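Local coordinates for putative Glycosidase (Bacteroides thetaiotaomicron, PDB 3R67), which is a putative glycosidase, rich in beta strand and nearly without helix, related in sequence to the five-bladed beta-propeller enzymes of the beta-fructosidase clan, at residues D60-V65 / Y88-L93; K199-W204 / V211-D216. All coordinates share one frame; numbering follows the deposited sequence.

Contact 1. Residues D60-V65 / Y88-L93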
loop_
_atom_site.group_PDB
_atom_site.type_symbol
_atom_site.label_atom_id
_atom_site.label_comp_id
_atom_site.label_asym_id
_atom_site.label_seq_id
_atom_site.Cartn_x
_atom_site.Cartn_y
_atom_site.Cartn_z
ATOM N N ASP A 60 -14.790 13.552 -2.426
ATOM C CA ASP A 60 -15.479 14.807 -2.696
ATOM C C ASP A 60 -14.694 15.657 -3.744
ATOM O O ASP A 60 -14.383 16.830 -3.520
ATOM C CB ASP A 60 -15.649 15.559 -1.355
ATOM C CG ASP A 60 -16.566 16.740 -1.372
ATOM O OD1 ASP A 60 -17.532 16.724 -2.166
ATOM O OD2 ASP A 60 -16.371 17.650 -0.530
ATOM N N GLY A 61 -14.391 15.030 -4.886
ATOM C CA GLY A 61 -13.704 15.659 -6.016
ATOM C C GLY A 61 -12.228 15.962 -5.823
ATOM O O GLY A 61 -11.616 16.618 -6.673
ATOM N N LYS A 62 -11.639 15.463 -4.719
ATOM C CA LYS A 62 -10.228 15.684 -4.411
ATOM C C LYS A 62 -9.470 14.369 -4.275
ATOM O O LYS A 62 -10.056 13.334 -3.952
ATOM C CB LYS A 62 -10.058 16.508 -3.108
ATOM C CG LYS A 62 -10.615 17.922 -3.205
ATOM C CD LYS A 62 -10.369 18.748 -1.946
ATOM C CE LYS A 62 -10.925 20.143 -2.089
ATOM N NZ LYS A 62 -10.673 20.960 -0.888
ATOM N N VAL A 63 -8.168 14.421 -4.563
ATOM C CA VAL A 63 -7.261 13.303 -4.339
ATOM C C VAL A 63 -6.820 13.403 -2.887
ATOM O O VAL A 63 -6.312 14.449 -2.490
ATOM C CB VAL A 63 -6.057 13.244 -5.323
ATOM C CG1 VAL A 63 -5.162 12.058 -5.001
ATOM C CG2 VAL A 63 -6.518 13.198 -6.785
ATOM N N VAL A 64 -7.038 12.354 -2.088
ATOM C CA VAL A 64 -6.625 12.357 -0.688
ATOM C C VAL A 64 -5.557 11.301 -0.514
ATOM O O VAL A 64 -5.772 10.152 -0.882
ATOM C CB VAL A 64 -7.800 12.157 0.302
ATOM C CG1 VAL A 64 -7.298 12.031 1.742
ATOM C CG2 VAL A 64 -8.812 13.285 0.184
ATOM N N VAL A 65 -4.395 11.706 0.014
ATOM C CA VAL A 65 -3.263 10.833 0.273
ATOM C C VAL A 65 -3.150 10.687 1.797
ATOM O O VAL A 65 -3.073 11.689 2.520
ATOM C CB VAL A 65 -1.955 11.363 -0.404
ATOM C CG1 VAL A 65 -0.693 10.732 0.194
ATOM C CG2 VAL A 65 -1.993 11.188 -1.926
ATOM N N TYR A 88 -4.417 16.551 0.832
ATOM C CA TYR A 88 -5.504 16.639 -0.145
ATOM C C TYR A 88 -5.091 17.547 -1.306
ATOM O O TYR A 88 -4.379 18.542 -1.115
ATOM C CB TYR A 88 -6.815 17.139 0.524
ATOM C CG TYR A 88 -6.667 18.449 1.282
ATOM C CD1 TYR A 88 -6.153 18.477 2.582
ATOM C CD2 TYR A 88 -7.085 19.657 0.720
ATOM C CE1 TYR A 88 -6.018 19.679 3.282
ATOM C CE2 TYR A 88 -6.955 20.862 1.408
ATOM C CZ TYR A 88 -6.433 20.868 2.692
ATOM O OH TYR A 88 -6.305 22.065 3.366
ATOM N N SER A 89 -5.553 17.190 -2.514
ATOM C CA SER A 89 -5.249 17.897 -3.760
ATOM C C SER A 89 -6.427 17.945 -4.701
ATOM O O SER A 89 -7.133 16.952 -4.861
ATOM C CB SER A 89 -4.088 17.205 -4.484
ATOM O OG SER A 89 -3.747 17.858 -5.700
ATOM N N ASP A 90 -6.547 19.053 -5.423
ATOM C CA ASP A 90 -7.552 19.232 -6.466
ATOM C C ASP A 90 -7.094 18.620 -7.788
ATOM O O ASP A 90 -7.946 18.158 -8.557
ATOM C CB ASP A 90 -7.874 20.730 -6.671
ATOM C CG ASP A 90 -8.580 21.383 -5.492
ATOM O OD1 ASP A 90 -9.487 20.757 -4.916
ATOM O OD2 ASP A 90 -8.310 22.555 -5.225
ATOM N N ASP A 91 -5.779 18.639 -8.082
ATOM C CA ASP A 91 -5.276 18.146 -9.375
ATOM C C ASP A 91 -4.518 16.791 -9.264
ATOM O O ASP A 91 -4.302 16.132 -10.286
ATOM C CB ASP A 91 -4.342 19.186 -10.031
ATOM C CG ASP A 91 -3.080 19.594 -9.273
ATOM O OD1 ASP A 91 -2.837 19.050 -8.176
ATOM O OD2 ASP A 91 -2.339 20.469 -9.779
ATOM N N GLY A 92 -4.134 16.397 -8.056
ATOM C CA GLY A 92 -3.401 15.151 -7.839
ATOM C C GLY A 92 -1.899 15.354 -7.786
ATOM O O GLY A 92 -1.155 14.390 -7.559
ATOM N N LEU A 93 -1.435 16.624 -7.965
ATOM C CA LEU A 93 -0.014 16.978 -8.014
ATOM C C LEU A 93 0.391 17.898 -6.866
ATOM O O LEU A 93 1.439 17.664 -6.253
ATOM C CB LEU A 93 0.324 17.672 -9.346
ATOM C CG LEU A 93 0.013 16.964 -10.668
ATOM C CD1 LEU A 93 0.349 17.866 -11.845
ATOM C CD2 LEU A 93 0.751 15.657 -10.791
HETATM O O HOH W 1 -11.573 19.669 -6.852
HETATM O O HOH W 2 -7.789 21.907 -2.505
#
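Val63 and Ser89 form an antiparallel hydrogen-bonded pair: Val63 N reaches Ser89 O at 2.8 Å, and Ser89 N returns an equally short bond to Val63 O. Beyond this pair, where strand 82-89 ends, a water donates to both Gly61 O and Asp90 OD1. Lys62 and Asp90 run side by side without forming a salt bridge. With CG beside the backbone N (chi1 -64°) and the chain extended, Lys62 lays its aliphatic part along the carboxylate; CE lies 3.2 Å from Asp90 OD1, whereas NZ stays 4.2 Å from that oxygen. A second water joins NZ to Asp90 OD2 through weak bonds. NZ also comes near Tyr88 CD2, obliquely to the ring. Val64 and Tyr88 form the adjoining non-hydrogen-bonded pair, with Val64 CG2 4.4 Å from Tyr88 CB. On the face of Val63 and Ser89, Val63 CG2 packs on Gly92, 3.8 Å from its CA. Ser89 OG holds this turn, accepting from Gly92 N at 2.8 Å in an ST motif, and is also bonded to His94 O. The arrangement is that of adjacent strands, 62-70 and 82-89, in a four-stranded antiparallel sheet, consistent with one blade of the beta-propeller expected of this family.

Contact 2. Residues K199-W204 / V211-D216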
loop_
_atom_site.group_PDB
_atom_site.type_symbol
_atom_site.label_atom_id
_atom_site.label_comp_id
_atom_site.label_asym_id
_atom_site.label_seq_id
_atom_site.Cartn_x
_atom_site.Cartn_y
_atom_site.Cartn_z
ATOM N N LYS A 199 -18.453 -12.448 -4.103
ATOM C CA LYS A 199 -17.428 -12.176 -3.089
ATOM C C LYS A 199 -16.574 -10.957 -3.417
ATOM O O LYS A 199 -16.484 -10.532 -4.575
ATOM C CB LYS A 199 -16.470 -13.391 -2.971
ATOM C CG LYS A 199 -17.056 -14.709 -2.515
ATOM C CD LYS A 199 -15.980 -15.790 -2.698
ATOM C CE LYS A 199 -16.407 -17.190 -2.331
ATOM N NZ LYS A 199 -17.487 -17.706 -3.216
ATOM N N TYR A 200 -15.891 -10.438 -2.394
ATOM C CA TYR A 200 -14.869 -9.416 -2.490
ATOM C C TYR A 200 -13.546 -10.140 -2.509
ATOM O O TYR A 200 -13.450 -11.226 -1.931
ATOM C CB TYR A 200 -14.982 -8.394 -1.366
ATOM C CG TYR A 200 -16.308 -7.679 -1.343
ATOM C CD1 TYR A 200 -16.643 -6.759 -2.333
ATOM C CD2 TYR A 200 -17.192 -7.847 -0.281
ATOM C CE1 TYR A 200 -17.845 -6.064 -2.296
ATOM C CE2 TYR A 200 -18.402 -7.157 -0.236
ATOM C CZ TYR A 200 -18.724 -6.267 -1.249
ATOM O OH TYR A 200 -19.905 -5.571 -1.222
ATOM N N TRP A 201 -12.549 -9.597 -3.207
ATOM C CA TRP A 201 -11.256 -10.264 -3.390
ATOM C C TRP A 201 -10.083 -9.365 -3.068
ATOM O O TRP A 201 -10.143 -8.157 -3.316
ATOM C CB TRP A 201 -11.138 -10.719 -4.862
ATOM C CG TRP A 201 -12.155 -11.748 -5.273
ATOM C CD1 TRP A 201 -13.470 -11.530 -5.564
ATOM C CD2 TRP A 201 -11.928 -13.147 -5.471
ATOM N NE1 TRP A 201 -14.091 -12.718 -5.869
ATOM C CE2 TRP A 201 -13.170 -13.728 -5.820
ATOM C CE3 TRP A 201 -10.793 -13.975 -5.377
ATOM C CZ2 TRP A 201 -13.308 -15.095 -6.092
ATOM C CZ3 TRP A 201 -10.934 -15.334 -5.635
ATOM C CH2 TRP A 201 -12.180 -15.881 -5.977
HETATM N N MSE A 202 -8.990 -9.960 -2.559
HETATM C CA MSE A 202 -7.755 -9.197 -2.336
HETATM C C MSE A 202 -6.504 -10.032 -2.529
HETATM O O MSE A 202 -6.471 -11.208 -2.181
HETATM C CB MSE A 202 -7.674 -8.562 -0.938
HETATM C CG MSE A 202 -7.490 -9.555 0.208
HETATM SE SE MSE A 202 -7.178 -8.675 1.918
HETATM C CE MSE A 202 -8.265 -7.393 1.627
ATOM N N TYR A 203 -5.450 -9.375 -3.005
ATOM C CA TYR A 203 -4.092 -9.893 -3.060
ATOM C C TYR A 203 -3.405 -9.366 -1.842
ATOM O O TYR A 203 -3.599 -8.190 -1.523
ATOM C CB TYR A 203 -3.377 -9.500 -4.363
ATOM C CG TYR A 203 -4.089 -9.977 -5.602
ATOM C CD1 TYR A 203 -3.873 -11.259 -6.105
ATOM C CD2 TYR A 203 -4.993 -9.154 -6.271
ATOM C CE1 TYR A 203 -4.558 -11.719 -7.225
ATOM C CE2 TYR A 203 -5.670 -9.601 -7.404
ATOM C CZ TYR A 203 -5.454 -10.886 -7.870
ATOM O OH TYR A 203 -6.129 -11.334 -8.970
ATOM N N TRP A 204 -2.683 -10.202 -1.105
ATOM C CA TRP A 204 -1.984 -9.689 0.059
ATOM C C TRP A 204 -0.682 -10.461 0.234
ATOM O O TRP A 204 -0.579 -11.611 -0.187
ATOM C CB TRP A 204 -2.874 -9.762 1.336
ATOM C CG TRP A 204 -3.072 -11.160 1.833
ATOM C CD1 TRP A 204 -4.002 -12.065 1.406
ATOM C CD2 TRP A 204 -2.261 -11.836 2.795
ATOM N NE1 TRP A 204 -3.815 -13.272 2.045
ATOM C CE2 TRP A 204 -2.736 -13.165 2.886
ATOM C CE3 TRP A 204 -1.153 -11.456 3.575
ATOM C CZ2 TRP A 204 -2.171 -14.099 3.757
ATOM C CZ3 TRP A 204 -0.566 -12.399 4.401
ATOM C CH2 TRP A 204 -1.077 -13.700 4.489
ATOM N N VAL A 211 -4.297 -14.971 -2.080
ATOM C CA VAL A 211 -5.579 -14.372 -2.445
ATOM C C VAL A 211 -6.554 -14.679 -1.319
ATOM O O VAL A 211 -6.637 -15.820 -0.866
ATOM C CB VAL A 211 -6.110 -14.828 -3.834
ATOM C CG1 VAL A 211 -7.506 -14.259 -4.113
ATOM C CG2 VAL A 211 -5.136 -14.452 -4.952
ATOM N N ALA A 212 -7.234 -13.644 -0.821
ATOM C CA ALA A 212 -8.239 -13.786 0.228
ATOM C C ALA A 212 -9.576 -13.279 -0.277
ATOM O O ALA A 212 -9.604 -12.422 -1.168
ATOM C CB ALA A 212 -7.812 -13.038 1.483
ATOM N N THR A 213 -10.688 -13.812 0.275
ATOM C CA THR A 213 -12.032 -13.384 -0.117
ATOM C C THR A 213 -12.833 -12.959 1.124
ATOM O O THR A 213 -12.507 -13.338 2.254
ATOM C CB THR A 213 -12.777 -14.477 -0.907
ATOM O OG1 THR A 213 -13.092 -15.589 -0.070
ATOM C CG2 THR A 213 -12.025 -14.933 -2.149
ATOM N N SER A 214 -13.888 -12.162 0.898
ATOM C CA SER A 214 -14.778 -11.657 1.953
ATOM C C SER A 214 -16.188 -11.446 1.424
ATOM O O SER A 214 -16.364 -11.233 0.226
ATOM C CB SER A 214 -14.239 -10.338 2.508
ATOM O OG SER A 214 -14.976 -9.867 3.621
ATOM N N THR A 215 -17.191 -11.471 2.316
ATOM C CA THR A 215 -18.572 -11.165 1.941
ATOM C C THR A 215 -19.004 -9.865 2.646
ATOM O O THR A 215 -20.097 -9.354 2.376
ATOM C CB THR A 215 -19.524 -12.328 2.256
ATOM O OG1 THR A 215 -19.505 -12.605 3.658
ATOM C CG2 THR A 215 -19.214 -13.583 1.448
ATOM N N ASP A 216 -18.155 -9.321 3.535
ATOM C CA ASP A 216 -18.528 -8.134 4.305
ATOM C C ASP A 216 -17.418 -7.054 4.341
ATOM O O ASP A 216 -17.626 -6.039 5.017
ATOM C CB ASP A 216 -18.878 -8.546 5.745
ATOM C CG ASP A 216 -17.782 -9.273 6.515
ATOM O OD1 ASP A 216 -16.594 -9.137 6.143
ATOM O OD2 ASP A 216 -18.106 -9.927 7.522
#
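Thr213 CG2 sits over one face of the Trp201 indole, 3.6 Å from the centroid of the six-membered ring and 12° off its normal, a CH-pi contact. The methyl is placed there by a chi1 of 69°, which sets CG2 beside the backbone N and leaves OG1 between N and the carbonyl carbon. The same indole is met at its edge, in plane, by Val211 CG1, 3.5 Å from Trp201 CE3. Val211 divides its branches between two aromatic residues, since CG2 lies obliquely against the Tyr203 ring, 3.6 Å from CE1. On the other face of the sheet, Ala212 CB touches Met202 CG, in a selenomethionine, at 3.7 Å and Trp204 CD1 at 3.9 Å. Farther along, the edge of the Tyr200 ring approaches the backbone of Thr215 and Asp216.

Four backbone hydrogen bonds fix this register. Tyr200 and Ser214 exchange one pair, Met202 and Ala212 another; the straightest runs from Tyr200 N to Ser214 O at 2.8 Å, with an angle of 173° at the hydrogen. Where the strand ends, Ser214 OG accepts from Asp216 N at 3.2 Å in an ST turn and is also bonded to Asn219 O.

Strands 199-204 and 210-214 thus make a hairpin, in which the axes of the segments 199-204 and 211-214 come within 4.5 Å. Backbone bonds tie Trp201 and Tyr203 to strand 180-187 on one flank, and Val211 and Thr213 to strand 221-222 on the other. Tyr203 reaches beyond the hairpin to stack on Phe289 and touch strand 245-255, while the Trp204 ring meets Phe164 and Phe230.

How the contacts relate
The two contacts follow one another along the chain, contact 1 closing at residue 93 well before contact 2 opens at 199. Their centres are 27 Å apart and their nearest atoms about 18 Å, with no touch between them. Each pairs neighbouring antiparallel strands, but in different sheets: contact 1 in the four-stranded sheet from 50-59 to 96-97, contact 2 in a larger mixed sheet where strand 180-187 runs beside 199-204. A further four-stranded sheet, 118-126 to 158-162, intervenes in sequence. Their placement in different sheets, together with the five-bladed propeller fold of the beta-fructosidase clan, is consistent with the two contacts belonging to separate blades.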